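Local coordinates for antigen MTB48, Mycobacterial protein (Mycobacterium smegmatis, PDB 4WJ1) that is exported through the ESX-1 type VII secretion system and is probably involved in DNA conjugation, at least in the recipient strain, at residues E216-T219 with F220-H224; S155-Y158 with F159-Q162. One frame throughout, in Å; residues are numbered along the deposited sequence.

Contact 1: E216-T219 with F220-H224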
loop_
_atom_site.group_PDB
_atom_site.type_symbol
_atom_site.label_atom_id
_atom_site.label_comp_id
_atom_site.label_asym_id
_atom_site.label_seq_id
_atom_site.Cartn_x
_atom_site.Cartn_y
_atom_site.Cartn_z
ATOM N N GLU A 216 10.285 3.992 -7.019
ATOM C CA GLU A 216 10.806 2.827 -7.715
ATOM C C GLU A 216 10.320 2.821 -9.167
ATOM O O GLU A 216 11.100 2.581 -10.086
ATOM C CB GLU A 216 10.401 1.542 -6.994
ATOM C CG GLU A 216 10.972 1.397 -5.566
ATOM C CD GLU A 216 12.476 1.671 -5.504
ATOM O OE1 GLU A 216 13.260 0.718 -5.674
ATOM O OE2 GLU A 216 12.878 2.835 -5.285
ATOM N N ALA A 217 9.039 3.112 -9.371
ATOM C CA ALA A 217 8.477 3.169 -10.717
ATOM C C ALA A 217 9.118 4.306 -11.518
ATOM O O ALA A 217 9.425 4.146 -12.700
ATOM C CB ALA A 217 6.952 3.339 -10.664
ATOM N N THR A 218 9.318 5.448 -10.866
ATOM C CA THR A 218 9.999 6.575 -11.487
ATOM C C THR A 218 11.391 6.169 -11.945
ATOM O O THR A 218 11.826 6.488 -13.049
ATOM C CB THR A 218 10.113 7.756 -10.519
ATOM O OG1 THR A 218 8.816 8.330 -10.312
ATOM C CG2 THR A 218 11.060 8.816 -11.073
ATOM N N THR A 219 12.089 5.452 -11.086
ATOM C CA THR A 219 13.419 4.973 -11.410
ATOM C C THR A 219 13.383 4.118 -12.674
ATOM O O THR A 219 14.232 4.251 -13.549
ATOM C CB THR A 219 13.994 4.198 -10.226
ATOM O OG1 THR A 219 14.322 5.144 -9.204
ATOM C CG2 THR A 219 15.249 3.436 -10.615
ATOM N N PHE A 220 12.361 3.276 -12.772
ATOM C CA PHE A 220 12.171 2.415 -13.925
ATOM C C PHE A 220 11.843 3.212 -15.203
ATOM O O PHE A 220 12.531 3.074 -16.206
ATOM C CB PHE A 220 11.071 1.405 -13.607
ATOM C CG PHE A 220 10.682 0.525 -14.757
ATOM C CD1 PHE A 220 11.635 -0.022 -15.590
ATOM C CD2 PHE A 220 9.357 0.208 -14.970
ATOM C CE1 PHE A 220 11.278 -0.849 -16.623
ATOM C CE2 PHE A 220 8.995 -0.622 -16.007
ATOM C CZ PHE A 220 9.961 -1.148 -16.837
ATOM N N VAL A 221 10.815 4.059 -15.169
ATOM C CA VAL A 221 10.442 4.766 -16.377
ATOM C C VAL A 221 11.532 5.744 -16.816
ATOM O O VAL A 221 11.757 5.919 -18.016
ATOM C CB VAL A 221 9.102 5.496 -16.226
ATOM C CG1 VAL A 221 7.995 4.490 -16.061
ATOM C CG2 VAL A 221 9.127 6.460 -15.077
ATOM N N ASP A 222 12.236 6.349 -15.867
ATOM C CA ASP A 222 13.364 7.194 -16.242
ATOM C C ASP A 222 14.400 6.379 -16.999
ATOM O O ASP A 222 14.919 6.821 -18.027
ATOM C CB ASP A 222 14.010 7.849 -15.024
ATOM C CG ASP A 222 13.152 8.968 -14.436
ATOM O OD1 ASP A 222 12.116 9.306 -15.048
ATOM O OD2 ASP A 222 13.522 9.518 -13.368
ATOM N N ALA A 223 14.692 5.187 -16.495
ATOM C CA ALA A 223 15.680 4.326 -17.135
ATOM C C ALA A 223 15.201 3.893 -18.512
ATOM O O ALA A 223 15.992 3.736 -19.438
ATOM C CB ALA A 223 15.966 3.125 -16.289
ATOM N N HIS A 224 13.897 3.706 -18.643
ATOM C CA HIS A 224 13.353 3.255 -19.896
ATOM C C HIS A 224 13.386 4.384 -20.934
ATOM O O HIS A 224 13.710 4.147 -22.095
ATOM C CB HIS A 224 11.930 2.735 -19.706
ATOM C CG HIS A 224 11.385 2.059 -20.917
ATOM N ND1 HIS A 224 10.725 2.746 -21.919
ATOM C CD2 HIS A 224 11.430 0.769 -21.320
ATOM C CE1 HIS A 224 10.369 1.903 -22.864
ATOM N NE2 HIS A 224 10.787 0.691 -22.530
#

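Contact 2: S155-Y158 with F159-Q162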
loop_
_atom_site.group_PDB
_atom_site.type_symbol
_atom_site.label_atom_id
_atom_site.label_comp_id
_atom_site.label_asym_id
_atom_site.label_seq_id
_atom_site.Cartn_x
_atom_site.Cartn_y
_atom_site.Cartn_z
ATOM N N SER A 155 1.780 3.533 -19.643
ATOM C CA SER A 155 1.057 2.748 -18.644
ATOM C C SER A 155 1.795 2.804 -17.307
ATOM O O SER A 155 1.223 3.183 -16.284
ATOM C CB SER A 155 0.885 1.296 -19.091
ATOM O OG SER A 155 0.147 0.558 -18.125
HETATM N N MSE A 156 3.079 2.462 -17.346
HETATM C CA MSE A 156 3.930 2.513 -16.174
HETATM C C MSE A 156 3.974 3.906 -15.574
HETATM O O MSE A 156 3.928 4.061 -14.354
HETATM C CB MSE A 156 5.338 2.024 -16.518
HETATM C CG MSE A 156 5.406 0.505 -16.637
HETATM SE SE MSE A 156 4.732 -0.414 -15.034
HETATM C CE MSE A 156 5.653 0.596 -13.677
ATOM N N LYS A 157 4.019 4.927 -16.419
ATOM C CA LYS A 157 4.051 6.293 -15.907
ATOM C C LYS A 157 2.737 6.648 -15.223
ATOM O O LYS A 157 2.728 7.356 -14.229
ATOM C CB LYS A 157 4.368 7.287 -17.023
ATOM C CG LYS A 157 5.853 7.314 -17.378
ATOM C CD LYS A 157 6.127 7.988 -18.712
ATOM C CE LYS A 157 7.626 8.076 -18.970
ATOM N NZ LYS A 157 7.937 8.315 -20.417
ATOM N N TYR A 158 1.624 6.137 -15.729
ATOM C CA TYR A 158 0.355 6.430 -15.091
ATOM C C TYR A 158 0.256 5.698 -13.734
ATOM O O TYR A 158 -0.244 6.235 -12.748
ATOM C CB TYR A 158 -0.796 6.035 -15.993
ATOM C CG TYR A 158 -2.103 6.547 -15.486
ATOM C CD1 TYR A 158 -2.214 7.848 -15.027
ATOM C CD2 TYR A 158 -3.236 5.734 -15.462
ATOM C CE1 TYR A 158 -3.417 8.332 -14.549
ATOM C CE2 TYR A 158 -4.440 6.207 -14.984
ATOM C CZ TYR A 158 -4.525 7.513 -14.535
ATOM O OH TYR A 158 -5.725 7.995 -14.066
ATOM N N PHE A 159 0.727 4.455 -13.734
ATOM C CA PHE A 159 0.847 3.624 -12.559
ATOM C C PHE A 159 1.652 4.377 -11.517
ATOM O O PHE A 159 1.242 4.487 -10.362
ATOM C CB PHE A 159 1.501 2.290 -12.962
ATOM C CG PHE A 159 1.998 1.429 -11.801
ATOM C CD1 PHE A 159 3.276 1.595 -11.289
ATOM C CD2 PHE A 159 1.215 0.395 -11.300
ATOM C CE1 PHE A 159 3.747 0.779 -10.274
ATOM C CE2 PHE A 159 1.675 -0.421 -10.280
ATOM C CZ PHE A 159 2.943 -0.226 -9.760
ATOM N N ARG A 160 2.779 4.935 -11.948
ATOM C CA ARG A 160 3.623 5.710 -11.056
ATOM C C ARG A 160 2.845 6.889 -10.484
ATOM O O ARG A 160 2.849 7.116 -9.286
ATOM C CB ARG A 160 4.874 6.192 -11.785
ATOM C CG ARG A 160 5.862 6.951 -10.919
ATOM C CD ARG A 160 5.588 8.451 -10.915
ATOM N NE ARG A 160 5.312 8.957 -12.255
ATOM C CZ ARG A 160 6.256 9.297 -13.126
ATOM N NH1 ARG A 160 7.536 9.171 -12.790
ATOM N NH2 ARG A 160 5.926 9.753 -14.332
ATOM N N ASP A 161 2.178 7.643 -11.344
ATOM C CA ASP A 161 1.389 8.778 -10.884
ATOM C C ASP A 161 0.313 8.342 -9.891
ATOM O O ASP A 161 0.060 9.026 -8.897
ATOM C CB ASP A 161 0.732 9.492 -12.068
ATOM C CG ASP A 161 1.735 10.173 -12.988
ATOM O OD1 ASP A 161 2.912 10.317 -12.616
ATOM O OD2 ASP A 161 1.331 10.581 -14.093
ATOM N N GLN A 162 -0.328 7.207 -10.157
ATOM C CA GLN A 162 -1.430 6.777 -9.314
ATOM C C GLN A 162 -0.972 6.416 -7.903
ATOM O O GLN A 162 -1.648 6.704 -6.925
ATOM C CB GLN A 162 -2.139 5.581 -9.932
ATOM C CG GLN A 162 -2.949 5.879 -11.161
ATOM C CD GLN A 162 -3.745 4.684 -11.578
ATOM O OE1 GLN A 162 -4.914 4.586 -11.256
ATOM N NE2 GLN A 162 -3.108 3.745 -12.284
#

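Contact 1: E216-T219 with F220-H224
T218 and D222, one helical turn apart, lie side by side and point the same way. The touching branch of T218 is its methyl: CG2 of T218 comes 3.4 Å from OD2 of D222. With OG1 of T218 beside the backbone N (chi1 -70°) and anti to the carbonyl carbon, the methyl CG2 stands anti to that N. OG1 thus serves other partners: it bonds to the carbonyl O of A214, one turn back, and to NH1 of R160 on helix 154-178. The carboxylate of D222 therefore meets a methyl, not the hydroxyl. T219 has the same rotamer, and its OG1 bonds back to the carbonyl O of Q215.

Four successive backbone bonds link 216-219 to 220-224. The bond from V221 N to A217 O is the straightest, at 2.8 Å and 169°. CG2 of V221 sits over the turn before it, 3.3 Å from A217 O and 3.4 Å from T218 O. On the apolar side, F220 swings its ring away from the preceding turn. CG of F220 is anti to its backbone N (chi1 175°), and only CB stays close, 3.3 Å from A217 O. The ring is buried against T42, V45 and L49 of helix 40-96, Y269 of helix 248-272 and M156 of helix 154-178.

The two sides differ: D222 is exposed, whereas A217, F220 and V221 are buried. The arrangement is that of i to i+4 neighbours on an amphipathic alpha-helix, here the long helix 187-230 of the PPE domain, packed within the elongated helical bundle of EspB.

Contact 2: S155-Y158 with F159-Q162
CG of Y158 is anti to its backbone N (chi1 -170°), while Q162 sets its CG beside its own N (chi1 -71°) and is extended beyond it. These torsions lay the side chain of Q162 over one face of the Y158 ring. Its CG forms a CH-pi contact, 4.0 Å from the ring centroid and 9° off the normal. The amide is stacked nearly parallel to the ring, with NE2 of Q162 3.8 Å from CD2 of Y158. OE1 of Q162 bonds to the backbone N of G31, which helps fix the amide's rotation.

M156, a selenomethionine, is bent at chi2 and chi3, and its CE comes 3.5 Å from CD1 of F159. Its SE is 4.9 Å from the ring centroid, an oblique Met-aromatic contact. This i to i+3 pair belongs to the buried side of helix 154-178 in the PPE domain, facing M50 of helix 40-96.

On another side, NE of R160 makes a salt bridge with OD1 of D161 at 2.8 Å, met from above the carboxylate plane. NH2 of R160 lies 3.9 Å from CG of K157. K157 extends its NZ to D225 and to the carbonyl O of Q152.

From the N terminus, contact 2 comes first, near the start of helix 154-178. Contact 1 follows in the second half of helix 187-230, the next helix in the chain. Each joins adjoining turns of a single helix and closes no long loop. They stand in series, neither nested nor crossed, with centres about 10 Å apart. The two helices touch directly. Beside the polar tie between T218 and R160, A217 packs on R160, and V221 packs on M156 and K157. Helix 40-96 of the PE part receives M156, F159 and F220, so residues of both contacts pack the two PPE helices on helix 40-96.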